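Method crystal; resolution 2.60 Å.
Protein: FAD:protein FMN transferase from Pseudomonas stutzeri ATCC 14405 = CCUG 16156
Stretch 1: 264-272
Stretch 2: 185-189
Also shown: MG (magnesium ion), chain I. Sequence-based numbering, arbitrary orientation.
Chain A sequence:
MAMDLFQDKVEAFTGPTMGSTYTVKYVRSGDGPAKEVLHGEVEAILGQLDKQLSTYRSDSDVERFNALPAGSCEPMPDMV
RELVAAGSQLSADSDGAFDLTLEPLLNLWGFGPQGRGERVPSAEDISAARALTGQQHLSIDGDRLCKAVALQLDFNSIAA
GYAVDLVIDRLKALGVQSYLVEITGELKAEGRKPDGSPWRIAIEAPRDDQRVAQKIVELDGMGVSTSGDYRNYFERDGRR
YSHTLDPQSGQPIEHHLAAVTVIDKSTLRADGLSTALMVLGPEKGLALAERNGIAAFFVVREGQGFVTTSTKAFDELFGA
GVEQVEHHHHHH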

# COMPACT_ATOMS: atom_id res chain seq x y z
N ASP A 264 -7.95 -8.20 -0.74
CA ASP A 264 -7.46 -9.22 0.15
C ASP A 264 -8.02 -8.91 1.56
O ASP A 264 -8.36 -7.75 1.88
CB ASP A 264 -5.94 -9.14 0.14
CG ASP A 264 -5.26 -10.34 0.83
OD1 ASP A 264 -4.54 -11.02 0.05
OD2 ASP A 264 -5.35 -10.56 2.08
N LYS A 265 -8.09 -9.93 2.38
CA LYS A 265 -8.54 -9.75 3.75
C LYS A 265 -7.57 -8.91 4.59
O LYS A 265 -7.97 -8.19 5.47
CB LYS A 265 -8.84 -11.08 4.42
CG LYS A 265 -7.62 -11.80 4.81
CD LYS A 265 -7.81 -13.29 4.97
CE LYS A 265 -6.43 -13.95 4.76
NZ LYS A 265 -6.54 -15.39 5.08
N SER A 266 -6.30 -9.01 4.28
CA SER A 266 -5.31 -8.16 4.90
C SER A 266 -5.08 -6.98 4.00
O SER A 266 -4.61 -7.15 2.88
CB SER A 266 -4.02 -8.94 5.06
OG SER A 266 -2.97 -8.06 5.28
N THR A 267 -5.44 -5.78 4.45
CA THR A 267 -5.18 -4.55 3.71
C THR A 267 -3.67 -4.30 3.52
O THR A 267 -3.26 -3.61 2.62
CB THR A 267 -5.76 -3.40 4.50
OG1 THR A 267 -7.04 -3.77 4.98
CG2 THR A 267 -5.88 -2.17 3.70
N LEU A 268 -2.84 -4.83 4.43
CA LEU A 268 -1.39 -4.72 4.31
C LEU A 268 -0.97 -5.44 3.00
O LEU A 268 -0.33 -4.84 2.10
CB LEU A 268 -0.71 -5.35 5.55
CG LEU A 268 0.80 -5.16 5.69
CD1 LEU A 268 1.33 -5.53 7.06
CD2 LEU A 268 1.58 -5.92 4.62
N ARG A 269 -1.35 -6.71 2.91
CA ARG A 269 -1.18 -7.55 1.68
C ARG A 269 -1.71 -6.92 0.39
O ARG A 269 -1.00 -6.89 -0.62
CB ARG A 269 -1.73 -8.99 1.90
CG ARG A 269 -0.77 -9.71 2.85
CD ARG A 269 -0.67 -11.21 2.80
NE ARG A 269 -0.28 -11.80 1.50
CZ ARG A 269 0.95 -12.05 1.07
NH1 ARG A 269 1.13 -12.64 -0.08
NH2 ARG A 269 2.01 -11.68 1.76
N ALA A 270 -2.89 -6.32 0.45
CA ALA A 270 -3.39 -5.63 -0.73
C ALA A 270 -2.48 -4.47 -1.16
O ALA A 270 -2.29 -4.26 -2.32
CB ALA A 270 -4.83 -5.12 -0.52
N ASP A 271 -1.91 -3.74 -0.21
CA ASP A 271 -1.10 -2.55 -0.50
C ASP A 271 0.20 -3.02 -1.14
O ASP A 271 0.77 -2.33 -2.03
CB ASP A 271 -0.91 -1.71 0.82
CG ASP A 271 -0.47 -0.24 0.59
OD1 ASP A 271 -0.11 0.44 1.60
OD2 ASP A 271 -0.43 0.25 -0.57
N GLY A 272 0.65 -4.19 -0.66
CA GLY A 272 1.89 -4.76 -1.06
C GLY A 272 1.79 -5.35 -2.44
O GLY A 272 2.56 -4.99 -3.35
MG MG I . 1.47 0.46 -1.99
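Stretch 2 (185-189) GELKA

Packing of the strand 186-189 of FAD:protein FMN transferase against the start of the helix that begins at Thr-267. Gly-185 precedes the strand with a positive phi (100°), a backbone conformation in which a CB would jam against the preceding carbonyl oxygen; from Glu-186 on the chain is extended and runs roughly antiparallel to the helix, with 147° between the N-to-C directions and a closest axial approach of 8.8 Å. In this register the CA atoms of Thr-267 and Lys-188 are 6.6 Å apart, and one helical turn later those of Asp-271 and Glu-186 are 7.0 Å apart. Glu-186 and Lys-188 point their CA-to-CB bonds toward the helix, whereas that of the intervening Leu-187 points away, the alternation expected of a strand.

Thr-267 (chi1 m) gives up the most surface and touches three successive strand residues: its CG2 lies 4.2 Å from Glu-186 CB and 3.9 Å from Leu-187 O, while its OG1 is 3.4 Å from Lys-188 CD. Lys-188 is fully extended, all four chi angles t, and so carries its amine past Thr-267 to the turn before the helix, where NZ donates a hydrogen bond to Lys-265 O at 3.1 Å. Glu-186 (chi1 m, chi2 p) bends at chi2 and brings its OE2 to 2.9 Å from Asp-271 OD2. Both atoms are acceptors, so this is a close approach of like charges and not a hydrogen bond. Asp-271 OD2 also binds the magnesium ion at 2.4 Å, placing positive charge directly on the Asp-271 carboxylate; Glu-186 is not among the ligands. The helix start is secured within its own stretch: Ser-266, at the N-cap, accepts from Arg-269 N through OG at 3.2 Å. In all, 272 Å² is buried, summed over both sides.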

# COMPACT_ATOMS: atom_id res chain seq x y z
N GLY A 185 -6.30 6.24 0.55
CA GLY A 185 -6.76 5.41 -0.53
C GLY A 185 -6.91 3.95 -0.21
O GLY A 185 -7.86 3.33 -0.65
N GLU A 186 -5.99 3.38 0.56
CA GLU A 186 -6.19 2.02 1.07
C GLU A 186 -7.38 2.01 2.02
O GLU A 186 -7.58 2.94 2.78
CB GLU A 186 -4.94 1.50 1.84
CG GLU A 186 -3.84 0.97 0.94
CD GLU A 186 -3.28 1.99 -0.01
OE1 GLU A 186 -3.26 3.18 0.39
OE2 GLU A 186 -2.87 1.62 -1.15
N LEU A 187 -8.16 0.94 1.99
CA LEU A 187 -9.28 0.81 2.86
C LEU A 187 -9.75 -0.58 3.07
O LEU A 187 -9.43 -1.50 2.33
CB LEU A 187 -10.42 1.67 2.39
CG LEU A 187 -11.17 1.44 1.08
CD1 LEU A 187 -12.12 0.25 1.13
CD2 LEU A 187 -11.97 2.72 0.74
N LYS A 188 -10.55 -0.72 4.13
CA LYS A 188 -11.21 -1.96 4.45
C LYS A 188 -12.55 -1.69 5.17
O LYS A 188 -12.71 -0.72 5.90
CB LYS A 188 -10.27 -2.82 5.26
CG LYS A 188 -10.85 -4.13 5.69
CD LYS A 188 -9.83 -5.06 6.34
CE LYS A 188 -10.57 -6.30 6.85
NZ LYS A 188 -9.87 -7.28 7.68
N ALA A 189 -13.51 -2.55 4.94
CA ALA A 189 -14.75 -2.43 5.62
C ALA A 189 -15.27 -3.77 6.04
O ALA A 189 -14.93 -4.79 5.45
CB ALA A 189 -15.77 -1.73 4.72